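Local coordinates for DisA protein (Sorangium cellulosum, PDB 6CCA) that probably transfers methyl groups to a carbon of a polyketide intermediate, building a gem-dimethyl group on the disorazol assembly line, at residues Asp59-Phe64 with Pro153-Leu158. Sequence-based numbering, arbitrary orientation.
Sequences DALERF and PYVRLL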
loop_
_atom_site.group_PDB
_atom_site.type_symbol
_atom_site.label_atom_id
_atom_site.label_comp_id
_atom_site.label_asym_id
_atom_site.label_seq_id
_atom_site.Cartn_x
_atom_site.Cartn_y
_atom_site.Cartn_z
ATOM N N ASP A 59 -6.678 11.011 12.370
ATOM C CA ASP A 59 -7.751 11.954 11.995
ATOM C C ASP A 59 -7.221 13.339 11.818
ATOM O O ASP A 59 -7.548 14.022 10.813
ATOM C CB ASP A 59 -8.931 11.966 13.026
ATOM C CG ASP A 59 -9.770 10.682 13.023
ATOM O OD1 ASP A 59 -9.656 9.851 12.113
ATOM O OD2 ASP A 59 -10.459 10.472 14.046
ATOM N N ALA A 60 -6.329 13.765 12.708
ATOM C CA ALA A 60 -5.740 15.074 12.581
ATOM C C ALA A 60 -4.802 15.181 11.383
ATOM O O ALA A 60 -4.696 16.241 10.719
ATOM C CB ALA A 60 -4.970 15.458 13.852
ATOM N N LEU A 61 -4.122 14.082 11.069
ATOM C CA LEU A 61 -3.311 14.033 9.834
ATOM C C LEU A 61 -4.158 14.289 8.595
ATOM O O LEU A 61 -3.722 14.970 7.675
ATOM C CB LEU A 61 -2.512 12.717 9.813
ATOM C CG LEU A 61 -1.622 12.494 8.609
ATOM C CD1 LEU A 61 -0.496 13.476 8.582
ATOM C CD2 LEU A 61 -1.073 11.118 8.611
ATOM N N GLU A 62 -5.367 13.770 8.571
ATOM C CA GLU A 62 -6.250 13.976 7.436
ATOM C C GLU A 62 -6.645 15.448 7.263
ATOM O O GLU A 62 -6.628 15.973 6.194
ATOM C CB GLU A 62 -7.525 13.139 7.560
ATOM C CG GLU A 62 -7.405 11.758 7.001
ATOM C CD GLU A 62 -7.803 11.686 5.521
ATOM O OE1 GLU A 62 -8.986 11.624 5.151
ATOM O OE2 GLU A 62 -6.922 11.722 4.767
ATOM N N ARG A 63 -7.031 16.072 8.354
ATOM C CA ARG A 63 -7.422 17.461 8.334
ATOM C C ARG A 63 -6.229 18.349 7.939
ATOM O O ARG A 63 -6.354 19.196 7.146
ATOM C CB ARG A 63 -8.012 17.890 9.669
ATOM C CG ARG A 63 -9.360 17.267 10.032
ATOM C CD ARG A 63 -10.329 17.028 8.863
ATOM N NE ARG A 63 -10.507 15.586 8.692
ATOM C CZ ARG A 63 -10.822 14.940 7.579
ATOM N NH1 ARG A 63 -11.087 15.531 6.451
ATOM N NH2 ARG A 63 -10.845 13.638 7.629
ATOM N N PHE A 64 -5.089 18.083 8.511
ATOM C CA PHE A 64 -3.877 18.766 8.135
ATOM C C PHE A 64 -3.605 18.678 6.624
ATOM O O PHE A 64 -3.249 19.637 6.011
ATOM C CB PHE A 64 -2.731 18.220 8.964
ATOM C CG PHE A 64 -1.372 18.693 8.542
ATOM C CD1 PHE A 64 -0.972 19.980 8.774
ATOM C CD2 PHE A 64 -0.482 17.830 7.975
ATOM C CE1 PHE A 64 0.257 20.405 8.404
ATOM C CE2 PHE A 64 0.772 18.248 7.612
ATOM C CZ PHE A 64 1.140 19.543 7.841
ATOM N N PRO A 153 6.413 10.478 11.016
ATOM C CA PRO A 153 7.064 10.276 9.708
ATOM C C PRO A 153 6.184 10.602 8.517
ATOM O O PRO A 153 6.694 10.999 7.475
ATOM C CB PRO A 153 7.416 8.794 9.699
ATOM C CG PRO A 153 6.534 8.205 10.762
ATOM C CD PRO A 153 6.366 9.230 11.798
ATOM N N TYR A 154 4.865 10.508 8.721
ATOM C CA TYR A 154 3.898 10.911 7.701
ATOM C C TYR A 154 3.912 12.449 7.558
ATOM O O TYR A 154 3.929 12.965 6.436
ATOM C CB TYR A 154 2.494 10.422 8.056
ATOM C CG TYR A 154 2.428 8.907 8.258
ATOM C CD1 TYR A 154 2.811 8.339 9.472
ATOM C CD2 TYR A 154 1.985 8.078 7.290
ATOM C CE1 TYR A 154 2.837 7.004 9.678
ATOM C CE2 TYR A 154 2.003 6.687 7.457
ATOM C CZ TYR A 154 2.411 6.150 8.665
ATOM O OH TYR A 154 2.443 4.779 8.962
ATOM N N VAL A 155 3.951 13.145 8.681
ATOM C CA VAL A 155 3.994 14.617 8.701
ATOM C C VAL A 155 5.272 15.080 7.982
ATOM O O VAL A 155 5.258 15.947 7.095
ATOM C CB VAL A 155 3.933 15.167 10.128
ATOM C CG1 VAL A 155 4.193 16.657 10.166
ATOM C CG2 VAL A 155 2.561 14.870 10.728
ATOM N N ARG A 156 6.385 14.463 8.365
ATOM C CA ARG A 156 7.676 14.751 7.756
ATOM C C ARG A 156 7.619 14.607 6.239
ATOM O O ARG A 156 8.010 15.518 5.508
ATOM C CB ARG A 156 8.756 13.832 8.331
ATOM C CG ARG A 156 9.346 14.313 9.646
ATOM C CD ARG A 156 10.616 13.553 9.993
ATOM N NE ARG A 156 11.676 13.785 9.014
ATOM C CZ ARG A 156 12.143 12.857 8.186
ATOM N NH1 ARG A 156 11.643 11.628 8.214
ATOM N NH2 ARG A 156 13.109 13.156 7.328
ATOM N N LEU A 157 7.131 13.464 5.765
ATOM C CA LEU A 157 7.041 13.227 4.335
ATOM C C LEU A 157 6.136 14.289 3.637
ATOM O O LEU A 157 6.445 14.760 2.562
ATOM C CB LEU A 157 6.481 11.830 4.077
ATOM C CG LEU A 157 6.278 11.556 2.577
ATOM C CD1 LEU A 157 7.584 11.765 1.835
ATOM C CD2 LEU A 157 5.760 10.137 2.295
ATOM N N LEU A 158 4.942 14.551 4.203
ATOM C CA LEU A 158 4.058 15.554 3.596
ATOM C C LEU A 158 4.732 16.905 3.536
ATOM O O LEU A 158 4.576 17.634 2.569
ATOM C CB LEU A 158 2.786 15.696 4.388
ATOM C CG LEU A 158 1.810 14.552 4.269
ATOM C CD1 LEU A 158 0.590 14.908 5.045
ATOM C CD2 LEU A 158 1.372 14.384 2.799
#
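The rings of Tyr-154 and Phe-64 are each met obliquely by a leucine methyl. On Tyr-154, CD2 of Leu-61 settles at the root of the ring, 3.7 Å from CB of Tyr-154, and the two side chains cross at about a right angle; Phe-58 and Phe-343 make edge-to-face contacts with the same ring, while its hydroxyl leaves the interface to hydrogen-bond Asn-195. On Phe-64, CE2 lies 4.2 Å from CD1 of Leu-158. Between the rings Leu-61 reaches straight across, its CG anti to the backbone N (chi1 180°), and its two methyls divide the work: CD2 goes to the tyrosine, whereas CD1 is shared by CG2 of Val-155 and CD1 of Leu-158, 4.0 Å from each. The whole illustrates apolar packing of near-parallel helices, here 55-75 and 152-163 in the helical part of the chain beside the methyltransferase sheet. The short segments run at 10° to each other with axes 11.2 Å apart, a separation bridged by side chains alone, without a hydrogen bond across. Helix 135-146 adds Met-142 against Val-155 and Leu-145 against Phe-64; from helix 342-346, Phe-343 and Leu-346 close on Leu-158.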